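Local structure of p800 reaction center core protein (Heliobacterium modesticaldum, 5V8K) at the interface of chains A and B. The protein forms the homodimeric core of the heliobacterial photosynthetic reaction center, holding bacteriochlorophyll g pigments and, between its two copies, a [4Fe-4S] cluster for light-driven electron transfer. Coordinates in Å, arbitrary orientation; residue numbers count along the deposited sequence, not the author numbering. Chains: chain A/B, p800 reaction center core protein.

The three contacts sample different stretches of the two-fold interface of this homodimer. Contact 3 lies at the symmetry axis, where the same residues of both chains meet; contact 1 is about 22 Å from it and contact 2 about 38 Å, while contacts 1 and 2 are about 43 Å apart, all between C-alpha centres. Helix 311-344 of chain A supplies contact 1 and runs on towards the loop of contact 2. In chain B, helix 520-539 starts just after B:Asp518 of contact 2 and ends in contact 3, shortly before helix 543-560 of contact 1. The axis repeats contacts 1 and 2 and relates the halves of contact 3, so the dimer is held both at its axis and well away from it.

Contact 1: the interface of chains A and B. Residues chain A 315, 318-319, 322, 398, 402; chain B 548-549, 552.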
loop_
_atom_site.group_PDB
_atom_site.type_symbol
_atom_site.label_atom_id
_atom_site.label_comp_id
_atom_site.label_asym_id
_atom_site.label_seq_id
_atom_site.Cartn_x
_atom_site.Cartn_y
_atom_site.Cartn_z
ATOM N N LYS A 315 26.544 -18.563 -2.681
ATOM C CA LYS A 315 25.421 -18.942 -3.538
ATOM C C LYS A 315 24.746 -20.211 -3.037
ATOM O O LYS A 315 23.518 -20.286 -3.002
ATOM C CB LYS A 315 25.874 -19.122 -4.981
ATOM C CG LYS A 315 26.496 -17.895 -5.612
ATOM C CD LYS A 315 26.502 -18.006 -7.109
ATOM C CE LYS A 315 27.689 -17.373 -7.752
ATOM N NZ LYS A 315 28.844 -18.302 -7.805
ATOM N N LEU A 318 22.907 -19.232 0.362
ATOM C CA LEU A 318 21.711 -18.424 0.171
ATOM C C LEU A 318 20.673 -19.149 -0.669
ATOM O O LEU A 318 19.482 -18.999 -0.415
ATOM C CB LEU A 318 22.036 -17.076 -0.453
ATOM C CG LEU A 318 20.933 -16.041 -0.260
ATOM C CD1 LEU A 318 20.751 -15.715 1.199
ATOM C CD2 LEU A 318 21.212 -14.730 -1.039
ATOM N N ALA A 319 21.095 -19.965 -1.646
ATOM C CA ALA A 319 20.118 -20.719 -2.419
ATOM C C ALA A 319 19.358 -21.688 -1.536
ATOM O O ALA A 319 18.188 -21.976 -1.785
ATOM C CB ALA A 319 20.804 -21.483 -3.580
ATOM N N MET A 322 16.638 -19.724 0.162
ATOM C CA MET A 322 15.564 -19.352 -0.752
ATOM C C MET A 322 14.670 -20.548 -1.066
ATOM O O MET A 322 13.453 -20.413 -1.183
ATOM C CB MET A 322 16.146 -18.769 -2.040
ATOM C CG MET A 322 16.709 -17.362 -1.915
ATOM S SD MET A 322 17.435 -16.860 -3.506
ATOM C CE MET A 322 18.178 -15.279 -3.121
ATOM N N ARG A 398 22.205 -12.421 4.101
ATOM C CA ARG A 398 22.997 -11.504 3.286
ATOM C C ARG A 398 23.725 -10.453 4.140
ATOM O O ARG A 398 24.868 -10.095 3.832
ATOM C CB ARG A 398 22.093 -10.853 2.234
ATOM C CG ARG A 398 21.630 -11.840 1.119
ATOM C CD ARG A 398 20.567 -11.209 0.253
ATOM N NE ARG A 398 21.088 -10.140 -0.590
ATOM C CZ ARG A 398 20.389 -9.580 -1.577
ATOM N NH1 ARG A 398 19.170 -10.011 -1.830
ATOM N NH2 ARG A 398 20.920 -8.639 -2.367
ATOM N N PHE A 402 27.178 -11.323 2.814
ATOM C CA PHE A 402 27.303 -10.550 1.585
ATOM C C PHE A 402 27.728 -9.093 1.786
ATOM O O PHE A 402 27.698 -8.318 0.824
ATOM C CB PHE A 402 25.971 -10.555 0.821
ATOM C CG PHE A 402 25.636 -11.856 0.127
ATOM C CD1 PHE A 402 25.641 -13.064 0.810
ATOM C CD2 PHE A 402 25.224 -11.849 -1.199
ATOM C CE1 PHE A 402 25.299 -14.238 0.162
ATOM C CE2 PHE A 402 24.869 -13.018 -1.833
ATOM C CZ PHE A 402 24.899 -14.214 -1.152
ATOM N N GLU B 548 21.614 -8.306 -7.108
ATOM C CA GLU B 548 22.520 -9.185 -6.379
ATOM C C GLU B 548 21.844 -10.501 -6.028
ATOM O O GLU B 548 22.446 -11.567 -6.155
ATOM C CB GLU B 548 22.997 -8.461 -5.107
ATOM C CG GLU B 548 23.985 -9.180 -4.217
ATOM C CD GLU B 548 24.501 -8.283 -3.075
ATOM O OE1 GLU B 548 25.735 -8.044 -3.041
ATOM O OE2 GLU B 548 23.670 -7.829 -2.221
ATOM N N GLY B 549 20.587 -10.448 -5.588
ATOM C CA GLY B 549 19.882 -11.667 -5.241
ATOM C C GLY B 549 19.519 -12.480 -6.472
ATOM O O GLY B 549 19.428 -13.709 -6.412
ATOM N N VAL B 552 21.785 -15.402 -7.442
ATOM C CA VAL B 552 21.616 -16.651 -6.710
ATOM C C VAL B 552 20.489 -17.478 -7.325
ATOM O O VAL B 552 20.596 -18.700 -7.454
ATOM C CB VAL B 552 21.346 -16.335 -5.226
ATOM C CG1 VAL B 552 21.027 -17.612 -4.423
ATOM C CG2 VAL B 552 22.534 -15.641 -4.637
HETATM O O HOH W 1 23.322 -8.284 0.260
#
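B:Val552 packs against A:Leu318, A:Ala319 and A:Met322, where helix 543-560 of one type I reaction-center subunit lies against helix 311-344 of the other. This is the tight part of the contact. The valine's two methyls divide the work: B:Val552 CG1, anti to the backbone N (chi1 175°), lies 3.8 Å from A:Met322 SD and equally near A:Ala319 CA, while B:Val552 CG2 is 3.9 Å from A:Leu318 CD2. Alanine suits its place because a short side chain lets the valine approach the helix backbone, and the extended methionine carries its flexible thioether obliquely across the valine.

The other side is polar and partly water-mediated. A:Arg398 and B:Glu548 run antiparallel, side by side, and form a salt bridge, with A:Arg398 NH2 2.9 Å from B:Glu548 OE2 in a nearly straight hydrogen bond. The carboxylate oxygen lies in the guanidinium plane and offers its anti lone pair, although the two planes are turned 75° apart. Water 1 lies 3.0 Å from A:Arg398 NE and also meets B:Glu548 OE2, a second link. The bend at chi3 (70°) turns the guanidinium towards B:Gly549, whose lack of a side chain permits close passage. A:Phe402 touches the glutamate more loosely, A:Phe402 CD2 lying 4.1 Å from B:Glu548 CD, and its ring face supports A:Arg398 CG.

Contact 2: the interface of chains A and B. Residues chain A 348, 350-352; chain B 46, 518.
A:Gly351 sets its CA down on the face of the B:Trp46 indole in a CH-pi contact, 3.6 Å from the centroid of the six-membered ring and 3.7 Å from that of the five-membered ring. The methylene thus straddles the ring fusion in this loop-to-loop patch of the reaction-center homodimer interface. Glycine suits the spot twice over: it has no side chain to hold the backbone off the ring, and its phi of 92° is strained for most other residues.

Van der Waals contacts extend this contact along the same face. The carbonyl A:Thr350 O lies above the pyrrole end, 3.9 Å from B:Trp46 CD1; A:Leu352 N lies over the benzene end, and A:Leu352 CB is 3.8 Å from B:Trp46 CH2. An alanine in place of B:Trp46 would probably deprive the A:Gly351 methylene and its neighbouring peptide groups of their flat support and open a gap beneath the loop.

Beside a charged group, A:Ser348 presents its CB, 3.3 Å from B:Asp518 OD2. Its chi1 of 66° turns OG away from the carboxylate, and a small serine fits this close approach.

In the fold, the A-chain loop follows helix 311-344; B:Trp46 lies in a loop after helix 18-39, and B:Asp518 in the 3-10 turn 517-519 leading into helix 520-539.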
loop_
_atom_site.group_PDB
_atom_site.type_symbol
_atom_site.label_atom_id
_atom_site.label_comp_id
_atom_site.label_asym_id
_atom_site.label_seq_id
_atom_site.Cartn_x
_atom_site.Cartn_y
_atom_site.Cartn_z
ATOM N N SER A 348 -21.434 -20.599 -8.453
ATOM C CA SER A 348 -21.531 -20.667 -9.912
ATOM C C SER A 348 -21.990 -22.042 -10.330
ATOM O O SER A 348 -21.618 -23.054 -9.733
ATOM C CB SER A 348 -20.204 -20.343 -10.618
ATOM O OG SER A 348 -19.219 -21.315 -10.336
ATOM N N THR A 350 -21.923 -22.855 -13.914
ATOM C CA THR A 350 -21.047 -23.216 -15.020
ATOM C C THR A 350 -19.863 -22.260 -15.066
ATOM O O THR A 350 -19.704 -21.386 -14.211
ATOM C CB THR A 350 -21.811 -23.216 -16.354
ATOM O OG1 THR A 350 -22.488 -21.960 -16.503
ATOM C CG2 THR A 350 -22.823 -24.285 -16.344
ATOM N N GLY A 351 -19.006 -22.463 -16.061
ATOM C CA GLY A 351 -17.819 -21.662 -16.244
ATOM C C GLY A 351 -16.588 -22.237 -15.559
ATOM O O GLY A 351 -16.618 -23.259 -14.873
ATOM N N LEU A 352 -15.480 -21.523 -15.751
ATOM C CA LEU A 352 -14.157 -22.048 -15.425
ATOM C C LEU A 352 -13.991 -22.414 -13.957
ATOM O O LEU A 352 -13.187 -23.293 -13.632
ATOM C CB LEU A 352 -13.090 -21.020 -15.805
ATOM C CG LEU A 352 -11.784 -21.612 -16.314
ATOM C CD1 LEU A 352 -11.976 -22.198 -17.675
ATOM C CD2 LEU A 352 -10.674 -20.554 -16.339
ATOM N N TRP B 46 -20.815 -16.723 -19.226
ATOM C CA TRP B 46 -20.522 -18.142 -19.393
ATOM C C TRP B 46 -21.550 -18.815 -20.295
ATOM O O TRP B 46 -21.226 -19.789 -20.973
ATOM C CB TRP B 46 -20.501 -18.868 -18.037
ATOM C CG TRP B 46 -19.455 -18.404 -17.083
ATOM C CD1 TRP B 46 -19.660 -17.878 -15.843
ATOM C CD2 TRP B 46 -18.045 -18.443 -17.279
ATOM N NE1 TRP B 46 -18.440 -17.538 -15.251
ATOM C CE2 TRP B 46 -17.438 -17.889 -16.112
ATOM C CE3 TRP B 46 -17.223 -18.888 -18.326
ATOM C CZ2 TRP B 46 -16.069 -17.771 -15.973
ATOM C CZ3 TRP B 46 -15.860 -18.775 -18.181
ATOM C CH2 TRP B 46 -15.290 -18.195 -17.005
ATOM N N ASP B 518 -21.133 -14.327 -9.351
ATOM C CA ASP B 518 -20.622 -15.489 -8.631
ATOM C C ASP B 518 -19.386 -15.136 -7.805
ATOM O O ASP B 518 -18.487 -15.965 -7.650
ATOM C CB ASP B 518 -20.300 -16.641 -9.597
ATOM C CG ASP B 518 -21.520 -17.099 -10.419
ATOM O OD1 ASP B 518 -22.632 -17.130 -9.838
ATOM O OD2 ASP B 518 -21.346 -17.436 -11.641
#

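Contact 3: the interface of chains A and B. Residues chain A 536, 539-541, 586; chain B 536, 539-540, 586.
With chi1 near -80° in both copies, A:Phe540 and B:Phe540 swing their rings over the opposite chain, and chi1 of -61° sends the rings of A:Phe536 and B:Phe536 to the symmetry axis. The motif is a short antiparallel beta bridge, A:Phe540 with B:Phe540, set just after helix 520-539 of this type I reaction-center protein and backed by aromatic packing.

The A:Phe536 and B:Phe536 rings meet edge to face, their centroids 4.9 Å apart and their planes inclined by 62°. A flat ring suits a position that must face its own copy, since two can be turned against each other without clashing. The A:Phe540 and B:Phe540 rings come together at their rims, A:Phe540 CE1 to B:Phe540 CE1 at 3.4 Å. Each ring also takes a leucine on one face: A:Leu539 CB is 3.8 Å from the centroid of the B:Phe540 ring, and B:Leu539 CB does the same to A:Phe540. The leucine's branched tip adds to the cover, with A:Leu539 CD1 3.8 Å from B:Phe540 CE2. More loosely, A:Phe586 of helix 575-599 brings CE2 4.1 Å from B:Phe540 CZ.

Polar links flank this core. A:Gln541 N donates to B:Leu539 O at 2.9 Å. The extended glutamine side chain reaches back so that A:Gln541 NE2 donates to B:Phe540 O at 2.8 Å; the bond is straight and in the amide plane, but the donor sits above the carbonyl plane. Glutamine suits this place because its long chain carries a donor to the partner's backbone.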
loop_
_atom_site.group_PDB
_atom_site.type_symbol
_atom_site.label_atom_id
_atom_site.label_comp_id
_atom_site.label_asym_id
_atom_site.label_seq_id
_atom_site.Cartn_x
_atom_site.Cartn_y
_atom_site.Cartn_z
ATOM N N PHE A 536 5.760 5.851 1.474
ATOM C CA PHE A 536 6.139 5.606 0.085
ATOM C C PHE A 536 6.971 6.755 -0.453
ATOM O O PHE A 536 7.873 6.546 -1.270
ATOM C CB PHE A 536 4.920 5.441 -0.845
ATOM C CG PHE A 536 3.994 4.285 -0.535
ATOM C CD1 PHE A 536 4.171 3.482 0.552
ATOM C CD2 PHE A 536 2.895 4.040 -1.374
ATOM C CE1 PHE A 536 3.274 2.447 0.827
ATOM C CE2 PHE A 536 2.003 2.998 -1.131
ATOM C CZ PHE A 536 2.184 2.208 -0.017
ATOM N N LEU A 539 10.382 5.993 0.644
ATOM C CA LEU A 539 10.977 4.725 0.265
ATOM C C LEU A 539 11.082 4.537 -1.248
ATOM O O LEU A 539 11.957 3.792 -1.692
ATOM C CB LEU A 539 10.194 3.560 0.872
ATOM C CG LEU A 539 10.204 3.537 2.397
ATOM C CD1 LEU A 539 9.151 2.668 2.977
ATOM C CD2 LEU A 539 11.532 3.052 2.910
ATOM N N PHE A 540 10.225 5.183 -2.049
ATOM C CA PHE A 540 10.353 5.109 -3.489
ATOM C C PHE A 540 11.634 5.787 -3.968
ATOM O O PHE A 540 12.239 6.624 -3.276
ATOM C CB PHE A 540 9.171 5.785 -4.190
ATOM C CG PHE A 540 7.910 4.944 -4.266
ATOM C CD1 PHE A 540 7.650 3.963 -3.343
ATOM C CD2 PHE A 540 6.990 5.178 -5.260
ATOM C CE1 PHE A 540 6.488 3.231 -3.394
ATOM C CE2 PHE A 540 5.813 4.480 -5.325
ATOM C CZ PHE A 540 5.550 3.487 -4.412
ATOM N N GLN A 541 12.046 5.407 -5.183
ATOM C CA GLN A 541 13.170 6.016 -5.908
ATOM C C GLN A 541 12.849 7.440 -6.349
ATOM O O GLN A 541 12.731 7.706 -7.551
ATOM C CB GLN A 541 13.517 5.175 -7.145
ATOM C CG GLN A 541 14.151 3.851 -6.844
ATOM C CD GLN A 541 14.118 2.936 -8.039
ATOM O OE1 GLN A 541 14.319 3.387 -9.154
ATOM N NE2 GLN A 541 13.859 1.655 -7.817
ATOM N N PHE A 586 6.705 2.272 8.238
ATOM C CA PHE A 586 5.965 1.315 7.430
ATOM C C PHE A 586 5.619 0.096 8.275
ATOM O O PHE A 586 4.450 -0.294 8.394
ATOM C CB PHE A 586 6.829 0.944 6.191
ATOM C CG PHE A 586 6.169 0.080 5.216
ATOM C CD1 PHE A 586 5.980 -1.247 5.458
ATOM C CD2 PHE A 586 5.777 0.598 4.012
ATOM C CE1 PHE A 586 5.400 -2.078 4.505
ATOM C CE2 PHE A 586 5.206 -0.207 3.028
ATOM C CZ PHE A 586 5.003 -1.560 3.293
ATOM N N PHE B 536 5.925 -2.459 -5.332
ATOM C CA PHE B 536 6.831 -1.841 -4.367
ATOM C C PHE B 536 8.250 -2.337 -4.572
ATOM O O PHE B 536 9.210 -1.588 -4.370
ATOM C CB PHE B 536 6.441 -2.143 -2.907
ATOM C CG PHE B 536 5.081 -1.651 -2.462
ATOM C CD1 PHE B 536 4.208 -1.050 -3.318
ATOM C CD2 PHE B 536 4.684 -1.841 -1.128
ATOM C CE1 PHE B 536 2.947 -0.642 -2.880
ATOM C CE2 PHE B 536 3.439 -1.419 -0.666
ATOM C CZ PHE B 536 2.559 -0.831 -1.549
ATOM N N LEU B 539 9.578 -0.199 -7.234
ATOM C CA LEU B 539 9.574 1.240 -7.050
ATOM C C LEU B 539 10.390 1.696 -5.841
ATOM O O LEU B 539 10.865 2.833 -5.843
ATOM C CB LEU B 539 8.141 1.762 -6.926
ATOM C CG LEU B 539 7.293 1.542 -8.174
ATOM C CD1 LEU B 539 5.837 1.683 -7.926
ATOM C CD2 LEU B 539 7.671 2.522 -9.251
ATOM N N PHE B 540 10.568 0.853 -4.816
ATOM C CA PHE B 540 11.416 1.209 -3.698
ATOM C C PHE B 540 12.877 1.328 -4.125
ATOM O O PHE B 540 13.310 0.793 -5.159
ATOM C CB PHE B 540 11.334 0.167 -2.580
ATOM C CG PHE B 540 10.114 0.288 -1.684
ATOM C CD1 PHE B 540 8.950 0.855 -2.137
ATOM C CD2 PHE B 540 10.155 -0.201 -0.401
ATOM C CE1 PHE B 540 7.836 0.927 -1.335
ATOM C CE2 PHE B 540 9.057 -0.164 0.416
ATOM C CZ PHE B 540 7.890 0.414 -0.026
ATOM N N PHE B 586 1.079 -0.012 -10.808
ATOM C CA PHE B 586 0.561 0.579 -9.585
ATOM C C PHE B 586 -0.734 1.322 -9.888
ATOM O O PHE B 586 -1.780 1.069 -9.276
ATOM C CB PHE B 586 1.651 1.517 -8.991
ATOM C CG PHE B 586 1.324 2.095 -7.690
ATOM C CD1 PHE B 586 0.416 3.103 -7.570
ATOM C CD2 PHE B 586 1.976 1.652 -6.572
ATOM C CE1 PHE B 586 0.147 3.688 -6.337
ATOM C CE2 PHE B 586 1.743 2.224 -5.322
ATOM C CZ PHE B 586 0.801 3.245 -5.210
#